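Local coordinates for variant surface glycoprotein MITAT 1.1 (Trypanosoma brucei brucei, PDB 5LY9) that forms the dense surface coat of the bloodstream parasite, whose switching between antigenically distinct versions lets the trypanosome evade the host immune response, at residues A[321-326]-A[334-339]; A[51-56]-A[64-69]; A[326-331]-A[351-356]. All coordinates share one frame; numbering follows the deposited sequence.

Contact 1 of 3, residues A[321-326]-A[334-339]. With MAN (alpha-D-mannopyranose), chain C.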
# COMPACT_ATOMS: atom_id res chain seq x y z
N ALA A 321 1.81 -34.88 -13.02
CA ALA A 321 1.10 -35.87 -13.82
C ALA A 321 0.07 -36.65 -13.02
O ALA A 321 -0.77 -37.36 -13.58
CB ALA A 321 2.16 -36.84 -14.36
N GLU A 322 0.10 -36.53 -11.69
CA GLU A 322 -0.71 -37.35 -10.85
C GLU A 322 -2.18 -36.93 -11.04
O GLU A 322 -2.50 -35.77 -10.91
CB GLU A 322 -0.27 -37.28 -9.38
CG GLU A 322 -1.01 -38.21 -8.44
CD GLU A 322 -0.54 -39.68 -8.50
OE1 GLU A 322 0.34 -40.00 -9.31
OE2 GLU A 322 -1.04 -40.49 -7.67
N ILE A 323 -3.05 -37.89 -11.33
CA ILE A 323 -4.43 -37.60 -11.60
C ILE A 323 -5.27 -37.60 -10.33
O ILE A 323 -5.18 -38.51 -9.52
CB ILE A 323 -5.06 -38.63 -12.58
CG1 ILE A 323 -4.38 -38.55 -13.91
CG2 ILE A 323 -6.57 -38.41 -12.73
CD1 ILE A 323 -4.89 -37.40 -14.72
N ILE A 324 -6.06 -36.55 -10.16
CA ILE A 324 -7.03 -36.50 -9.10
C ILE A 324 -8.38 -36.87 -9.70
O ILE A 324 -8.90 -36.16 -10.55
CB ILE A 324 -7.13 -35.06 -8.50
CG1 ILE A 324 -5.73 -34.54 -8.13
CG2 ILE A 324 -8.07 -35.08 -7.33
CD1 ILE A 324 -4.93 -35.50 -7.27
N PRO A 325 -8.95 -37.96 -9.25
CA PRO A 325 -10.18 -38.45 -9.83
C PRO A 325 -11.37 -37.63 -9.48
O PRO A 325 -11.41 -36.98 -8.43
CB PRO A 325 -10.35 -39.84 -9.25
CG PRO A 325 -9.39 -39.98 -8.20
CD PRO A 325 -8.32 -38.93 -8.34
N ALA A 326 -12.36 -37.67 -10.38
CA ALA A 326 -13.65 -37.12 -10.08
C ALA A 326 -14.16 -37.80 -8.82
O ALA A 326 -13.88 -38.97 -8.56
CB ALA A 326 -14.59 -37.40 -11.23
N GLU A 334 -12.02 -35.74 -13.57
CA GLU A 334 -10.62 -36.01 -13.19
C GLU A 334 -9.73 -34.90 -13.74
O GLU A 334 -10.07 -34.27 -14.75
CB GLU A 334 -10.14 -37.34 -13.69
CG GLU A 334 -9.87 -37.33 -15.17
CD GLU A 334 -9.25 -38.61 -15.66
OE1 GLU A 334 -9.46 -39.63 -14.96
OE2 GLU A 334 -8.55 -38.58 -16.71
N ALA A 335 -8.59 -34.68 -13.09
CA ALA A 335 -7.57 -33.76 -13.62
C ALA A 335 -6.17 -34.03 -13.03
O ALA A 335 -6.04 -34.38 -11.90
CB ALA A 335 -7.96 -32.33 -13.34
N PRO A 336 -5.12 -33.78 -13.81
CA PRO A 336 -3.81 -33.95 -13.27
C PRO A 336 -3.46 -32.72 -12.41
O PRO A 336 -3.92 -31.62 -12.65
CB PRO A 336 -2.96 -34.06 -14.51
CG PRO A 336 -3.61 -33.21 -15.51
CD PRO A 336 -5.10 -33.20 -15.16
N LEU A 337 -2.66 -32.92 -11.37
CA LEU A 337 -2.31 -31.83 -10.47
C LEU A 337 -1.75 -30.67 -11.20
O LEU A 337 -1.97 -29.52 -10.83
CB LEU A 337 -1.34 -32.31 -9.36
CG LEU A 337 -1.96 -33.10 -8.21
CD1 LEU A 337 -0.95 -33.75 -7.28
CD2 LEU A 337 -2.89 -32.17 -7.40
N GLY A 338 -0.93 -30.95 -12.21
CA GLY A 338 -0.36 -29.90 -13.04
C GLY A 338 -1.41 -28.97 -13.68
O GLY A 338 -1.05 -27.88 -14.07
N LYS A 339 -2.68 -29.36 -13.77
CA LYS A 339 -3.69 -28.41 -14.29
C LYS A 339 -4.52 -27.75 -13.23
O LYS A 339 -5.48 -27.05 -13.56
CB LYS A 339 -4.60 -29.14 -15.24
CG LYS A 339 -3.89 -29.40 -16.57
CD LYS A 339 -4.68 -30.37 -17.41
CE LYS A 339 -4.41 -30.23 -18.91
NZ LYS A 339 -5.13 -31.34 -19.60
C1 MAN C . 2.84 -30.34 -17.89
C2 MAN C . 2.64 -30.64 -19.36
C3 MAN C . 1.14 -30.63 -19.60
C4 MAN C . 0.42 -31.61 -18.67
C5 MAN C . 0.82 -31.51 -17.19
C6 MAN C . 0.57 -32.80 -16.40
O2 MAN C . 3.28 -31.89 -19.72
O3 MAN C . 1.00 -30.93 -21.00
O4 MAN C . -0.97 -31.33 -18.75
O5 MAN C . 2.21 -31.30 -17.06
O6 MAN C . 1.71 -33.72 -16.41
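A two-stranded antiparallel β hairpin joins 323-324 to 335-336, beside the attached glycan of this N-terminal VSG domain. I324 and A335 form its hydrogen-bonded pair: I324 N reaches A335 O at 2.8 Å, nearly straight at N-H but above the carbonyl plane, whereas A335 N returns to I324 O within that plane. I323 and P336 are the non-hydrogen-bonded pair, and beyond them E322 O takes L337 N almost along its C=O axis, where the chain enters a 3-10 turn. Packing is tight on the I324 side. I324 CG1, anti to the carbonyl carbon, meets L337 CD2 at 3.8 Å, and I51 of helix 24-55 covers both side chains. The side carrying I323 and P336 is looser: the two lie alongside each other, CD1 of I323 3.9 Å from CB of P336, while CB of exposed E334 meets I323 CG2 at 3.8 Å, the two chains crossing obliquely. E322 bends at chi2 (78°) away from the hairpin, and its OE2 binds K55 and N56. At the glycan end the mannose brushes the protein, A321 CA lying 3.4 Å from its O6 and K339 CE 3.6 Å from its O4.

Contact 2 of 3, residues A[51-56]-A[64-69]. Unlike the reference sequence in segment 64-69: L65 (reference Ser).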
# COMPACT_ATOMS: atom_id res chain seq x y z
N ILE A 51 -0.41 -33.38 -1.52
CA ILE A 51 -1.46 -34.23 -2.00
C ILE A 51 -0.87 -35.54 -2.58
O ILE A 51 -1.36 -36.63 -2.29
CB ILE A 51 -2.30 -33.50 -3.10
CG1 ILE A 51 -3.15 -32.36 -2.51
CG2 ILE A 51 -3.12 -34.53 -3.87
CD1 ILE A 51 -3.54 -31.28 -3.53
N TYR A 52 0.19 -35.42 -3.37
CA TYR A 52 0.82 -36.61 -3.94
C TYR A 52 1.28 -37.54 -2.80
O TYR A 52 1.10 -38.78 -2.85
CB TYR A 52 2.03 -36.22 -4.73
CG TYR A 52 2.65 -37.40 -5.43
CD1 TYR A 52 3.56 -38.17 -4.81
CD2 TYR A 52 2.35 -37.64 -6.78
CE1 TYR A 52 4.12 -39.29 -5.47
CE2 TYR A 52 2.93 -38.72 -7.47
CZ TYR A 52 3.79 -39.53 -6.80
OH TYR A 52 4.35 -40.62 -7.45
N LEU A 53 1.92 -36.98 -1.79
CA LEU A 53 2.36 -37.79 -0.67
C LEU A 53 1.21 -38.42 0.06
O LEU A 53 1.31 -39.61 0.48
CB LEU A 53 3.15 -36.95 0.30
CG LEU A 53 4.52 -36.54 -0.20
CD1 LEU A 53 5.07 -35.36 0.59
CD2 LEU A 53 5.45 -37.71 -0.05
N ALA A 54 0.17 -37.64 0.32
CA ALA A 54 -0.98 -38.23 1.01
C ALA A 54 -1.65 -39.35 0.24
O ALA A 54 -2.14 -40.31 0.86
CB ALA A 54 -1.99 -37.17 1.35
N LYS A 55 -1.61 -39.24 -1.07
CA LYS A 55 -2.25 -40.18 -1.97
C LYS A 55 -1.36 -41.39 -2.14
O LYS A 55 -1.88 -42.50 -2.42
CB LYS A 55 -2.51 -39.49 -3.26
CG LYS A 55 -3.22 -40.28 -4.33
CD LYS A 55 -3.62 -39.40 -5.51
CE LYS A 55 -4.43 -40.18 -6.52
NZ LYS A 55 -3.57 -41.18 -7.23
N ASN A 56 -0.05 -41.22 -1.93
CA ASN A 56 0.95 -42.26 -2.25
C ASN A 56 1.92 -42.54 -1.12
O ASN A 56 3.12 -42.27 -1.24
CB ASN A 56 1.72 -41.90 -3.50
CG ASN A 56 0.88 -41.84 -4.75
OD1 ASN A 56 0.61 -42.85 -5.38
ND2 ASN A 56 0.52 -40.68 -5.14
N GLN A 64 12.75 -37.39 -1.23
CA GLN A 64 12.81 -36.30 -2.24
C GLN A 64 11.56 -35.42 -2.15
O GLN A 64 11.62 -34.19 -2.11
CB GLN A 64 12.88 -36.89 -3.64
CG GLN A 64 14.15 -37.67 -3.90
CD GLN A 64 14.14 -39.14 -3.50
OE1 GLN A 64 13.31 -39.62 -2.74
NE2 GLN A 64 15.16 -39.86 -3.97
N LEU A 65 10.42 -36.06 -2.04
CA LEU A 65 9.14 -35.31 -2.08
C LEU A 65 8.85 -34.58 -0.73
O LEU A 65 8.34 -33.47 -0.71
CB LEU A 65 8.01 -36.27 -2.43
CG LEU A 65 8.12 -36.75 -3.90
CD1 LEU A 65 7.01 -37.70 -4.21
CD2 LEU A 65 8.01 -35.59 -4.86
N THR A 66 9.22 -35.21 0.37
CA THR A 66 9.14 -34.58 1.69
C THR A 66 9.96 -33.28 1.70
O THR A 66 9.49 -32.25 2.15
CB THR A 66 9.59 -35.49 2.79
OG1 THR A 66 8.69 -36.61 2.89
CG2 THR A 66 9.64 -34.81 4.12
N LEU A 67 11.18 -33.38 1.22
CA LEU A 67 12.08 -32.25 1.11
C LEU A 67 11.49 -31.16 0.28
O LEU A 67 11.50 -29.96 0.68
CB LEU A 67 13.38 -32.71 0.54
CG LEU A 67 14.38 -31.60 0.37
CD1 LEU A 67 14.77 -30.93 1.72
CD2 LEU A 67 15.57 -32.08 -0.35
N LEU A 68 10.92 -31.49 -0.90
CA LEU A 68 10.40 -30.47 -1.75
C LEU A 68 9.15 -29.81 -1.14
O LEU A 68 8.99 -28.61 -1.23
CB LEU A 68 10.07 -31.06 -3.15
CG LEU A 68 11.31 -31.37 -3.95
CD1 LEU A 68 10.95 -32.28 -5.17
CD2 LEU A 68 12.01 -30.15 -4.41
N ARG A 69 8.30 -30.60 -0.49
CA ARG A 69 7.09 -30.09 0.19
C ARG A 69 7.51 -29.13 1.27
O ARG A 69 6.94 -28.06 1.40
CB ARG A 69 6.35 -31.28 0.76
CG ARG A 69 5.10 -30.94 1.59
CD ARG A 69 5.27 -31.18 3.07
NE ARG A 69 3.97 -30.98 3.70
CZ ARG A 69 3.01 -31.90 3.78
NH1 ARG A 69 3.18 -33.17 3.41
NH2 ARG A 69 1.85 -31.54 4.25
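Apolar packing carries the contact between the C-terminal turn of helix 24-55 and an early part of helix 62-114, consecutive helices that form an antiparallel helical hairpin in the N-terminal VSG domain; the contact lies next to its turn. The short helical segments run 144° apart, with axes 10.4 Å from each other. L53 buries the most surface here: with CG anti to the carbonyl carbon, it sends CD2 to within 3.8 Å of L65 CB, while CD1 lies by the backbone of L65 and T66. L65, which differs from the reference sequence, uses its other end. Its CD1 methyl approaches the Y52 ring obliquely, 3.5 Å from both Y52 CD1 and CE1, a close fit. The Y52 ring is turned there by a first torsion that puts CG anti to the backbone N (-176°). R69, bent at chi2 (-109°), brings NH1 to 4.0 Å from L53 CD1, an oblique approach.

The polar bonds lie within each helix or run to residues outside the pair. At the end of helix 24-55, N56 is the first residue to leave helical geometry, and its ND2, the nitrogen that also serves E322, folds back to donate to Y52 O at 3.0 Å, on an in-plane lone pair. The same nitrogen sits 3.6 Å above the centre of the Y52 ring. T66 OG1 is bonded to L62 O.

Helix 313-321 closes over the Y52-L65 side, with M318 against Y52 and V319 against L65. Helix 343-367 lies along I51 and A54, and M355 and S351 of the second subunit pack on T66 and R69, placing this buried helix pair beside the dimer interface.

Contact 3 of 3, residues A[326-331]-A[351-356]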
# COMPACT_ATOMS: atom_id res chain seq x y z
N ALA A 326 -12.36 -37.67 -10.38
CA ALA A 326 -13.65 -37.12 -10.08
C ALA A 326 -14.16 -37.80 -8.82
O ALA A 326 -13.88 -38.97 -8.56
CB ALA A 326 -14.59 -37.40 -11.23
N GLY A 327 -14.82 -37.03 -7.97
CA GLY A 327 -15.28 -37.52 -6.66
C GLY A 327 -14.48 -37.03 -5.44
O GLY A 327 -15.02 -36.95 -4.38
N ILE A 328 -13.20 -36.73 -5.59
CA ILE A 328 -12.40 -36.14 -4.52
C ILE A 328 -12.86 -34.68 -4.37
O ILE A 328 -12.94 -33.97 -5.34
CB ILE A 328 -10.89 -36.21 -4.85
CG1 ILE A 328 -10.39 -37.66 -4.87
CG2 ILE A 328 -10.07 -35.38 -3.90
CD1 ILE A 328 -10.38 -38.35 -3.50
N ALA A 329 -13.16 -34.26 -3.14
CA ALA A 329 -13.55 -32.90 -2.86
C ALA A 329 -14.72 -32.39 -3.74
O ALA A 329 -14.80 -31.21 -4.08
CB ALA A 329 -12.33 -31.98 -2.97
N GLY A 330 -15.62 -33.29 -4.08
CA GLY A 330 -16.81 -32.94 -4.91
C GLY A 330 -16.47 -32.58 -6.35
O GLY A 330 -17.31 -32.01 -7.03
N ARG A 331 -15.25 -32.88 -6.80
CA ARG A 331 -14.84 -32.52 -8.14
C ARG A 331 -15.59 -33.36 -9.15
O ARG A 331 -15.75 -34.54 -8.96
CB ARG A 331 -13.31 -32.62 -8.32
CG ARG A 331 -12.60 -31.64 -7.41
CD ARG A 331 -11.09 -31.85 -7.40
NE ARG A 331 -10.58 -31.49 -8.72
CZ ARG A 331 -10.30 -30.22 -9.14
NH1 ARG A 331 -10.43 -29.17 -8.33
NH2 ARG A 331 -9.91 -30.00 -10.40
N SER A 351 -7.27 -31.71 2.01
CA SER A 351 -8.11 -32.07 3.16
C SER A 351 -8.74 -33.46 3.01
O SER A 351 -8.75 -34.25 3.94
CB SER A 351 -9.17 -31.02 3.36
OG SER A 351 -8.60 -29.72 3.56
N ASN A 352 -9.28 -33.72 1.82
CA ASN A 352 -9.95 -34.98 1.53
C ASN A 352 -8.90 -36.12 1.60
O ASN A 352 -9.17 -37.16 2.20
CB ASN A 352 -10.59 -34.90 0.15
CG ASN A 352 -11.67 -35.92 -0.05
OD1 ASN A 352 -12.52 -35.78 -0.91
ND2 ASN A 352 -11.59 -36.99 0.70
N TYR A 353 -7.73 -35.91 1.02
CA TYR A 353 -6.72 -37.03 1.06
C TYR A 353 -6.13 -37.24 2.41
O TYR A 353 -5.77 -38.37 2.64
CB TYR A 353 -5.59 -36.90 0.02
CG TYR A 353 -5.98 -37.38 -1.33
CD1 TYR A 353 -6.19 -38.73 -1.59
CD2 TYR A 353 -6.15 -36.49 -2.37
CE1 TYR A 353 -6.57 -39.15 -2.85
CE2 TYR A 353 -6.57 -36.89 -3.61
CZ TYR A 353 -6.74 -38.23 -3.87
OH TYR A 353 -7.09 -38.63 -5.13
N GLU A 354 -5.98 -36.23 3.26
CA GLU A 354 -5.53 -36.46 4.66
C GLU A 354 -6.59 -37.39 5.43
O GLU A 354 -6.22 -38.21 6.33
CB GLU A 354 -5.27 -35.19 5.44
CG GLU A 354 -4.05 -34.30 5.05
CD GLU A 354 -3.88 -32.96 5.89
OE1 GLU A 354 -4.77 -32.57 6.73
OE2 GLU A 354 -2.84 -32.22 5.67
N MET A 355 -7.87 -37.23 5.13
CA MET A 355 -8.89 -38.04 5.75
C MET A 355 -8.74 -39.46 5.24
O MET A 355 -8.71 -40.41 6.03
CB MET A 355 -10.32 -37.55 5.43
CG MET A 355 -11.37 -38.28 6.25
SD MET A 355 -13.00 -37.56 5.98
CE MET A 355 -13.24 -37.87 4.29
N ILE A 356 -8.61 -39.59 3.94
CA ILE A 356 -8.45 -40.89 3.29
C ILE A 356 -7.23 -41.61 3.81
O ILE A 356 -7.29 -42.85 4.06
CB ILE A 356 -8.40 -40.75 1.77
CG1 ILE A 356 -9.77 -40.41 1.22
CG2 ILE A 356 -7.85 -42.05 1.14
CD1 ILE A 356 -9.79 -39.93 -0.22
O HOH W 1 -14.98 -37.04 -1.17
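The ring of Y353 and the carboxamide of N352 are the flat groups here, where the tip of the 323-336 β hairpin rests on helix 343-367. N352 turns its OD1 end to the loop and takes A329 N in its plane. I328 meets the Y353 ring obliquely, its side chain crossing that of the tyrosine at about a right angle. CD1 lies 3.7 Å from Y353 CZ, CG2 approaches CE2, and CG1 comes to 3.4 Å from OH, so CG1, CG2 and CD1 all touch the phenol end. The Y353 side chain leaves the helix with CG beside the backbone N (chi1 -81°), and its far end swings closer to the loop than its base. Elsewhere the tyrosine packs on P325 of the hairpin and on I51, A54 and K55 of helix 24-55.

One turn further along, I356 meets the tip of I328 methyl to methyl, CD1 to CD1 at 3.7 Å. In I328, chi1 (-67°) and chi2 (-68°) together set CD1 against both Y353 and I356.

N352 supplies the polar part. Its CG is anti to the backbone N, carrying the carboxamide toward the loop. Inside the loop, G327 N bonds to R331 O and R331 N to I328 O, forming a compact turn in which A329 and G330 both take positive phi; the salt bridge of R331 to E345 ties it to the start of the same helix. S351 and E354 meet R69 of the second subunit from another side of this helix.

N352 OD1 accepts twice: from A329 N at 2.8 Å, on a lone pair, and from a water, also at 2.8 Å, that donates in turn to G327 O.

Contact 2 is the buried one, contact 1 lies at the surface beside the glycan, and contact 3 is partly buried. Contacts 1 and 3 belong to one hairpin, its paired strands and its connecting loop, and share A326; contact 2 joins two long helices. The chemistry follows: backbone hydrogen bonds define contact 1, contact 2 is side-chain packing, and contact 3 combines an isoleucine packed on a tyrosine with one side-chain-to-backbone bond. They meet around helix 24-55: E322 OE2 bridges to K55 NZ at 2.7 Å, while Y353 packs against both that helix and the hairpin, including I324. Contacts 2 and 3 both also reach the second subunit.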